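Local atomic coordinates of yncA (PDB entry 3DR6), a protein that probably transfers an acetyl group from acetyl-coenzyme A to an acceptor, as a member of the GNAT acetyltransferase family. Residues W45-L57 and V65-F77. Sequence-based numbering, arbitrary orientation.
Sequences WYEARQLLGYPVL and VTGYASFGDWRSF
Leu57 and Ala69 form an antiparallel hydrogen-bonded pair: Leu57 N reaches Ala69 O at 2.8 Å, and Ala69 N returns to Leu57 O at 3.0 Å. Ahead of this pair the chain leaves helix 39-52 through a Schellman motif at Gly53. The axes of helix 45-52 and strand 65-73 pass 10.0 Å apart, at 64°.

Ser70 joins helix and loop. Its OG lies anti to the backbone N (chi1 -169°), where it donates to Pro55 O and accepts from Arg49 NH1, both at 2.7 Å. The serine oxygen lies almost in the guanidinium plane, though the N-H points at it with a bend (136°). One face of this guanidinium rests on the backbone of Phe71 and Gly72, the opposite face on Trp45 NE1. The six-membered ring of Trp45 also meets Ser70 CB and Tyr68 CE2.

Pro55 CD sits over the face of the Phe71 ring, 3.6 Å from its centroid, in a CH-pi contact. Phe71 CE1 lies over one face of the Tyr54 ring, and Leu52 CB covers the other. Tyr54 OH donates to the syn side of Asp73 OD1 at 2.7 Å and also bonds Lys116 NZ.

Helix 99-113 packs against Leu57 and Phe71 on one side of the sheet, while Trp45 and Arg49 bring helix 39-52 onto the side bearing Ser70. This helix-to-hairpin connection, with strands 56-61 and 64-73 antiparallel between helix layers, is characteristic of the GNAT fold.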
ATOM      1  N   TRP C  45     -15.431   0.380 -11.951  1.00 26.69           N
ATOM      2  CA  TRP C  45     -14.553  -0.453 -11.124  1.00 26.27           C
ATOM      3  C   TRP C  45     -14.570  -1.919 -11.550  1.00 26.16           C
ATOM      4  O   TRP C  45     -13.513  -2.554 -11.634  1.00 25.96           O
ATOM      5  CB  TRP C  45     -14.941  -0.314  -9.643  1.00 25.71           C
ATOM      6  CG  TRP C  45     -14.316  -1.332  -8.698  1.00 26.24           C
ATOM      7  CD1 TRP C  45     -13.088  -1.252  -8.100  1.00 26.64           C
ATOM      8  CD2 TRP C  45     -14.910  -2.553  -8.231  1.00 25.74           C
ATOM      9  NE1 TRP C  45     -12.877  -2.351  -7.300  1.00 26.54           N
ATOM     10  CE2 TRP C  45     -13.978  -3.163  -7.354  1.00 26.05           C
ATOM     11  CE3 TRP C  45     -16.140  -3.193  -8.466  1.00 25.67           C
ATOM     12  CZ2 TRP C  45     -14.230  -4.394  -6.715  1.00 24.46           C
ATOM     13  CZ3 TRP C  45     -16.395  -4.422  -7.822  1.00 25.52           C
ATOM     14  CH2 TRP C  45     -15.439  -5.001  -6.958  1.00 25.58           C
ATOM     15  N   TYR C  46     -15.768  -2.445 -11.811  1.00 26.33           N
ATOM     16  CA  TYR C  46     -15.958  -3.823 -12.260  1.00 26.86           C
ATOM     17  C   TYR C  46     -15.235  -4.081 -13.586  1.00 27.35           C
ATOM     18  O   TYR C  46     -14.510  -5.072 -13.723  1.00 26.88           O
ATOM     19  CB  TYR C  46     -17.454  -4.150 -12.389  1.00 27.08           C
ATOM     20  CG  TYR C  46     -17.744  -5.437 -13.131  1.00 27.64           C
ATOM     21  CD1 TYR C  46     -17.718  -6.674 -12.473  1.00 27.24           C
ATOM     22  CD2 TYR C  46     -18.041  -5.418 -14.495  1.00 27.03           C
ATOM     23  CE1 TYR C  46     -17.975  -7.850 -13.159  1.00 26.78           C
ATOM     24  CE2 TYR C  46     -18.297  -6.584 -15.185  1.00 26.73           C
ATOM     25  CZ  TYR C  46     -18.257  -7.794 -14.519  1.00 27.31           C
ATOM     26  OH  TYR C  46     -18.523  -8.945 -15.221  1.00 27.99           O
ATOM     27  N   GLU C  47     -15.438  -3.184 -14.554  1.00 27.76           N
ATOM     28  CA  GLU C  47     -14.783  -3.300 -15.861  1.00 28.60           C
ATOM     29  C   GLU C  47     -13.263  -3.262 -15.749  1.00 28.21           C
ATOM     30  O   GLU C  47     -12.567  -4.073 -16.357  1.00 28.43           O
ATOM     31  CB  GLU C  47     -15.295  -2.223 -16.826  1.00 28.62           C
ATOM     32  CG  GLU C  47     -16.775  -2.398 -17.224  1.00 31.73           C
ATOM     33  CD  GLU C  47     -17.045  -3.669 -18.040  1.00 35.35           C
ATOM     34  OE1 GLU C  47     -16.113  -4.161 -18.722  1.00 37.63           O
ATOM     35  OE2 GLU C  47     -18.201  -4.164 -18.012  1.00 36.99           O
ATOM     36  N   ALA C  48     -12.751  -2.322 -14.966  1.00 28.57           N
ATOM     37  CA  ALA C  48     -11.326  -2.254 -14.711  1.00 28.29           C
ATOM     38  C   ALA C  48     -10.782  -3.586 -14.179  1.00 28.28           C
ATOM     39  O   ALA C  48      -9.728  -4.050 -14.636  1.00 28.15           O
ATOM     40  CB  ALA C  48     -11.008  -1.106 -13.776  1.00 28.56           C
ATOM     41  N   ARG C  49     -11.499  -4.216 -13.237  1.00 28.27           N
ATOM     42  CA  ARG C  49     -11.078  -5.530 -12.715  1.00 28.39           C
ATOM     43  C   ARG C  49     -11.061  -6.580 -13.812  1.00 28.56           C
ATOM     44  O   ARG C  49     -10.095  -7.344 -13.927  1.00 28.23           O
ATOM     45  CB  ARG C  49     -11.953  -5.999 -11.543  1.00 28.26           C
ATOM     46  CG  ARG C  49     -11.688  -5.271 -10.259  1.00 29.18           C
ATOM     47  CD  ARG C  49     -10.317  -5.623  -9.692  1.00 30.10           C
ATOM     48  NE  ARG C  49      -9.781  -4.597  -8.806  1.00 31.12           N
ATOM     49  CZ  ARG C  49     -10.033  -4.540  -7.501  1.00 32.25           C
ATOM     50  NH1 ARG C  49     -10.834  -5.430  -6.943  1.00 33.15           N
ATOM     51  NH2 ARG C  49      -9.512  -3.578  -6.748  1.00 31.71           N
ATOM     52  N   GLN C  50     -12.130  -6.616 -14.614  1.00 28.67           N
ATOM     53  CA  GLN C  50     -12.209  -7.521 -15.765  1.00 29.38           C
ATOM     54  C   GLN C  50     -11.014  -7.321 -16.704  1.00 29.30           C
ATOM     55  O   GLN C  50     -10.428  -8.291 -17.189  1.00 28.44           O
ATOM     56  CB  GLN C  50     -13.525  -7.341 -16.542  1.00 30.19           C
ATOM     57  CG  GLN C  50     -14.808  -7.557 -15.717  1.00 31.32           C
ATOM     58  CD  GLN C  50     -14.783  -8.853 -14.905  1.00 33.53           C
ATOM     59  OE1 GLN C  50     -14.534  -8.848 -13.684  1.00 34.80           O
ATOM     60  NE2 GLN C  50     -15.026  -9.969 -15.581  1.00 32.91           N
ATOM     61  N   LEU C  51     -10.657  -6.058 -16.934  1.00 29.58           N
ATOM     62  CA  LEU C  51      -9.522  -5.697 -17.792  1.00 30.35           C
ATOM     63  C   LEU C  51      -8.206  -6.270 -17.246  1.00 29.72           C
ATOM     64  O   LEU C  51      -7.340  -6.687 -18.012  1.00 30.01           O
ATOM     65  CB  LEU C  51      -9.429  -4.168 -17.934  1.00 30.50           C
ATOM     66  CG  LEU C  51     -10.286  -3.348 -18.919  1.00 32.13           C
ATOM     67  CD1 LEU C  51     -11.689  -3.928 -19.248  1.00 34.11           C
ATOM     68  CD2 LEU C  51     -10.414  -1.898 -18.412  1.00 31.56           C
ATOM     69  N   LEU C  52      -8.067  -6.295 -15.918  1.00 29.21           N
ATOM     70  CA  LEU C  52      -6.878  -6.859 -15.263  1.00 28.33           C
ATOM     71  C   LEU C  52      -6.911  -8.390 -15.181  1.00 27.38           C
ATOM     72  O   LEU C  52      -5.919  -9.019 -14.811  1.00 28.59           O
ATOM     73  CB  LEU C  52      -6.699  -6.272 -13.856  1.00 28.28           C
ATOM     74  CG  LEU C  52      -6.309  -4.808 -13.654  1.00 29.38           C
ATOM     75  CD1 LEU C  52      -6.338  -4.488 -12.179  1.00 30.16           C
ATOM     76  CD2 LEU C  52      -4.929  -4.508 -14.215  1.00 29.56           C
ATOM     77  N   GLY C  53      -8.047  -8.994 -15.530  1.00 26.32           N
ATOM     78  CA  GLY C  53      -8.248 -10.432 -15.336  1.00 24.55           C
ATOM     79  C   GLY C  53      -8.497 -10.812 -13.869  1.00 23.42           C
ATOM     80  O   GLY C  53      -8.347 -11.973 -13.491  1.00 23.03           O
ATOM     81  N   TYR C  54      -8.871  -9.836 -13.044  1.00 22.20           N
ATOM     82  CA  TYR C  54      -9.117 -10.108 -11.622  1.00 21.89           C
ATOM     83  C   TYR C  54     -10.590 -10.430 -11.338  1.00 22.20           C
ATOM     84  O   TYR C  54     -11.477  -9.907 -12.020  1.00 22.27           O
ATOM     85  CB  TYR C  54      -8.624  -8.973 -10.733  1.00 20.82           C
ATOM     86  CG  TYR C  54      -7.122  -8.776 -10.744  1.00 20.96           C
ATOM     87  CD1 TYR C  54      -6.266  -9.691 -11.381  1.00 18.76           C
ATOM     88  CD2 TYR C  54      -6.547  -7.683 -10.099  1.00 20.71           C
ATOM     89  CE1 TYR C  54      -4.873  -9.493 -11.393  1.00 18.14           C
ATOM     90  CE2 TYR C  54      -5.160  -7.479 -10.104  1.00 19.95           C
ATOM     91  CZ  TYR C  54      -4.337  -8.389 -10.746  1.00 19.76           C
ATOM     92  OH  TYR C  54      -2.975  -8.187 -10.749  1.00 20.19           O
ATOM     93  N   PRO C  55     -10.841 -11.290 -10.335  1.00 21.77           N
ATOM     94  CA  PRO C  55     -12.203 -11.779 -10.140  1.00 21.59           C
ATOM     95  C   PRO C  55     -13.067 -10.806  -9.351  1.00 20.62           C
ATOM     96  O   PRO C  55     -12.576 -10.091  -8.454  1.00 20.72           O
ATOM     97  CB  PRO C  55     -11.994 -13.088  -9.373  1.00 21.47           C
ATOM     98  CG  PRO C  55     -10.758 -12.783  -8.491  1.00 21.63           C
ATOM     99  CD  PRO C  55      -9.897 -11.846  -9.334  1.00 22.53           C
ATOM    100  N   VAL C  56     -14.347 -10.751  -9.719  1.00 20.10           N
ATOM    101  CA  VAL C  56     -15.363 -10.149  -8.870  1.00 18.50           C
ATOM    102  C   VAL C  56     -16.382 -11.266  -8.644  1.00 18.86           C
ATOM    103  O   VAL C  56     -16.972 -11.776  -9.607  1.00 18.00           O
ATOM    104  CB  VAL C  56     -16.005  -8.867  -9.494  1.00 19.02           C
ATOM    105  CG1 VAL C  56     -17.036  -8.260  -8.532  1.00 17.96           C
ATOM    106  CG2 VAL C  56     -14.924  -7.806  -9.833  1.00 18.88           C
ATOM    107  N   LEU C  57     -16.526 -11.691  -7.387  1.00 18.44           N
ATOM    108  CA  LEU C  57     -17.451 -12.776  -7.018  1.00 18.17           C
ATOM    109  C   LEU C  57     -18.653 -12.203  -6.285  1.00 17.96           C
ATOM    110  O   LEU C  57     -18.539 -11.186  -5.590  1.00 17.79           O
ATOM    111  CB  LEU C  57     -16.767 -13.778  -6.089  1.00 18.35           C
ATOM    112  CG  LEU C  57     -15.466 -14.426  -6.590  1.00 19.39           C
ATOM    113  CD1 LEU C  57     -14.780 -15.169  -5.453  1.00 21.53           C
ATOM    114  CD2 LEU C  57     -15.720 -15.333  -7.791  1.00 21.40           C
ATOM    115  N   VAL C  65     -28.284 -10.901  -4.067  1.00 17.55           N
ATOM    116  CA  VAL C  65     -26.838 -10.790  -3.807  1.00 17.32           C
ATOM    117  C   VAL C  65     -26.643 -10.463  -2.318  1.00 16.62           C
ATOM    118  O   VAL C  65     -27.084  -9.428  -1.843  1.00 17.10           O
ATOM    119  CB  VAL C  65     -26.160  -9.724  -4.726  1.00 17.10           C
ATOM    120  CG1 VAL C  65     -24.687  -9.479  -4.315  1.00 17.49           C
ATOM    121  CG2 VAL C  65     -26.222 -10.176  -6.199  1.00 17.87           C
ATOM    122  N   THR C  66     -26.002 -11.367  -1.593  1.00 16.04           N
ATOM    123  CA  THR C  66     -25.824 -11.263  -0.133  1.00 15.71           C
ATOM    124  C   THR C  66     -24.420 -10.798   0.276  1.00 15.83           C
ATOM    125  O   THR C  66     -24.145 -10.521   1.466  1.00 16.09           O
ATOM    126  CB  THR C  66     -26.104 -12.623   0.532  1.00 15.36           C
ATOM    127  OG1 THR C  66     -25.296 -13.610  -0.110  1.00 14.95           O
ATOM    128  CG2 THR C  66     -27.583 -13.020   0.402  1.00 15.29           C
ATOM    129  N   GLY C  67     -23.516 -10.732  -0.702  1.00 15.03           N
ATOM    130  CA  GLY C  67     -22.129 -10.347  -0.449  1.00 14.91           C
ATOM    131  C   GLY C  67     -21.332 -10.323  -1.733  1.00 15.29           C
ATOM    132  O   GLY C  67     -21.775 -10.834  -2.762  1.00 15.10           O
ATOM    133  N   TYR C  68     -20.144  -9.733  -1.678  1.00 15.66           N
ATOM    134  CA  TYR C  68     -19.257  -9.776  -2.819  1.00 16.64           C
ATOM    135  C   TYR C  68     -17.795  -9.762  -2.379  1.00 16.48           C
ATOM    136  O   TYR C  68     -17.468  -9.384  -1.234  1.00 16.55           O
ATOM    137  CB  TYR C  68     -19.559  -8.639  -3.814  1.00 17.44           C
ATOM    138  CG  TYR C  68     -18.990  -7.267  -3.464  1.00 18.52           C
ATOM    139  CD1 TYR C  68     -19.710  -6.368  -2.663  1.00 18.40           C
ATOM    140  CD2 TYR C  68     -17.746  -6.856  -3.964  1.00 20.68           C
ATOM    141  CE1 TYR C  68     -19.207  -5.117  -2.361  1.00 20.33           C
ATOM    142  CE2 TYR C  68     -17.230  -5.593  -3.661  1.00 20.84           C
ATOM    143  CZ  TYR C  68     -17.963  -4.734  -2.862  1.00 20.90           C
ATOM    144  OH  TYR C  68     -17.459  -3.478  -2.568  1.00 23.69           O
ATOM    145  N   ALA C  69     -16.927 -10.188  -3.291  1.00 17.06           N
ATOM    146  CA  ALA C  69     -15.489 -10.273  -3.008  1.00 16.58           C
ATOM    147  C   ALA C  69     -14.693  -9.989  -4.276  1.00 16.90           C
ATOM    148  O   ALA C  69     -15.125 -10.312  -5.394  1.00 17.21           O
ATOM    149  CB  ALA C  69     -15.132 -11.640  -2.449  1.00 16.62           C
ATOM    150  N   SER C  70     -13.534  -9.373  -4.095  1.00 16.02           N
ATOM    151  CA  SER C  70     -12.614  -9.138  -5.216  1.00 16.27           C
ATOM    152  C   SER C  70     -11.200  -9.038  -4.659  1.00 15.88           C
ATOM    153  O   SER C  70     -11.015  -9.022  -3.437  1.00 15.98           O
ATOM    154  CB  SER C  70     -12.988  -7.837  -5.952  1.00 16.56           C
ATOM    155  OG  SER C  70     -12.280  -7.738  -7.186  1.00 18.08           O
ATOM    156  N   PHE C  71     -10.209  -8.995  -5.543  1.00 16.03           N
ATOM    157  CA  PHE C  71      -8.893  -8.524  -5.127  1.00 16.00           C
ATOM    158  C   PHE C  71      -8.319  -7.597  -6.171  1.00 16.73           C
ATOM    159  O   PHE C  71      -8.724  -7.627  -7.365  1.00 15.67           O
ATOM    160  CB  PHE C  71      -7.936  -9.677  -4.763  1.00 15.41           C
ATOM    161  CG  PHE C  71      -7.607 -10.617  -5.902  1.00 16.26           C
ATOM    162  CD1 PHE C  71      -6.795 -10.194  -6.963  1.00 16.05           C
ATOM    163  CD2 PHE C  71      -8.063 -11.944  -5.875  1.00 15.78           C
ATOM    164  CE1 PHE C  71      -6.454 -11.075  -8.012  1.00 14.92           C
ATOM    165  CE2 PHE C  71      -7.726 -12.846  -6.921  1.00 15.54           C
ATOM    166  CZ  PHE C  71      -6.923 -12.398  -7.992  1.00 16.00           C
ATOM    167  N   GLY C  72      -7.387  -6.774  -5.712  1.00 16.76           N
ATOM    168  CA  GLY C  72      -6.589  -5.930  -6.588  1.00 18.47           C
ATOM    169  C   GLY C  72      -5.135  -5.939  -6.184  1.00 18.46           C
ATOM    170  O   GLY C  72      -4.748  -6.581  -5.204  1.00 17.95           O
ATOM    171  N   ASP C  73      -4.320  -5.232  -6.945  1.00 18.82           N
ATOM    172  CA  ASP C  73      -2.908  -5.123  -6.617  1.00 19.58           C
ATOM    173  C   ASP C  73      -2.765  -4.457  -5.262  1.00 19.41           C
ATOM    174  O   ASP C  73      -3.485  -3.503  -4.950  1.00 19.82           O
ATOM    175  CB  ASP C  73      -2.164  -4.337  -7.679  1.00 20.56           C
ATOM    176  CG  ASP C  73      -2.212  -5.017  -9.032  1.00 22.69           C
ATOM    177  OD1 ASP C  73      -2.183  -6.260  -9.091  1.00 22.34           O
ATOM    178  OD2 ASP C  73      -2.296  -4.290 -10.046  1.00 27.89           O
ATOM    179  N   TRP C  74      -1.880  -5.007  -4.436  1.00 19.54           N
ATOM    180  CA  TRP C  74      -1.677  -4.500  -3.080  1.00 19.74           C
ATOM    181  C   TRP C  74      -0.963  -3.151  -3.100  1.00 20.56           C
ATOM    182  O   TRP C  74      -1.337  -2.219  -2.368  1.00 20.30           O
ATOM    183  CB  TRP C  74      -0.868  -5.508  -2.270  1.00 19.43           C
ATOM    184  CG  TRP C  74      -0.575  -5.064  -0.859  1.00 18.91           C
ATOM    185  CD1 TRP C  74      -1.470  -4.554   0.058  1.00 20.53           C
ATOM    186  CD2 TRP C  74       0.679  -5.145  -0.186  1.00 20.28           C
ATOM    187  NE1 TRP C  74      -0.838  -4.294   1.248  1.00 20.71           N
ATOM    188  CE2 TRP C  74       0.483  -4.642   1.129  1.00 20.24           C
ATOM    189  CE3 TRP C  74       1.957  -5.579  -0.563  1.00 19.28           C
ATOM    190  CZ2 TRP C  74       1.520  -4.569   2.066  1.00 20.04           C
ATOM    191  CZ3 TRP C  74       3.002  -5.495   0.386  1.00 20.11           C
ATOM    192  CH2 TRP C  74       2.762  -5.008   1.681  1.00 19.67           C
ATOM    193  N   ARG C  75       0.052  -3.055  -3.947  1.00 21.57           N
ATOM    194  CA  ARG C  75       0.870  -1.846  -4.112  1.00 23.75           C
ATOM    195  C   ARG C  75       1.139  -1.593  -5.608  1.00 24.78           C
ATOM    196  O   ARG C  75       0.953  -2.512  -6.431  1.00 25.51           O
ATOM    197  CB  ARG C  75       2.158  -1.984  -3.290  1.00 23.33           C
ATOM    198  CG  ARG C  75       1.919  -1.837  -1.778  1.00 25.85           C
ATOM    199  CD  ARG C  75       3.119  -2.186  -0.864  1.00 26.36           C
ATOM    200  NE  ARG C  75       4.331  -1.387  -1.081  1.00 31.35           N
ATOM    201  CZ  ARG C  75       4.584  -0.187  -0.561  1.00 32.64           C
ATOM    202  NH1 ARG C  75       3.703   0.440   0.208  1.00 30.43           N
ATOM    203  NH2 ARG C  75       5.748   0.403  -0.833  1.00 35.01           N
ATOM    204  N   SER C  76       1.560  -0.378  -5.976  1.00 25.32           N
ATOM    205  CA  SER C  76       1.692   0.004  -7.392  1.00 27.07           C
ATOM    206  C   SER C  76       2.939  -0.527  -8.100  1.00 26.81           C
ATOM    207  O   SER C  76       2.919  -0.783  -9.332  1.00 28.33           O
ATOM    208  CB  SER C  76       1.688   1.530  -7.541  1.00 26.94           C
ATOM    209  OG  SER C  76       0.580   2.073  -6.872  1.00 32.06           O
ATOM    210  N   PHE C  77       4.021  -0.687  -7.346  1.00 25.49           N
ATOM    211  CA  PHE C  77       5.324  -0.992  -7.952  1.00 24.87           C
ATOM    212  C   PHE C  77       5.435  -2.414  -8.524  1.00 23.42           C
ATOM    213  O   PHE C  77       4.774  -3.332  -8.025  1.00 21.74           O
ATOM    214  CB  PHE C  77       6.458  -0.679  -6.982  1.00 25.96           C
ATOM    215  CG  PHE C  77       6.802   0.806  -6.910  1.00 29.08           C
ATOM    216  CD1 PHE C  77       6.146   1.743  -7.726  1.00 32.03           C
ATOM    217  CD2 PHE C  77       7.799   1.259  -6.047  1.00 31.91           C
ATOM    218  CE1 PHE C  77       6.478   3.114  -7.676  1.00 33.46           C
ATOM    219  CE2 PHE C  77       8.137   2.620  -5.981  1.00 32.46           C
ATOM    220  CZ  PHE C  77       7.482   3.548  -6.801  1.00 32.00           C
TER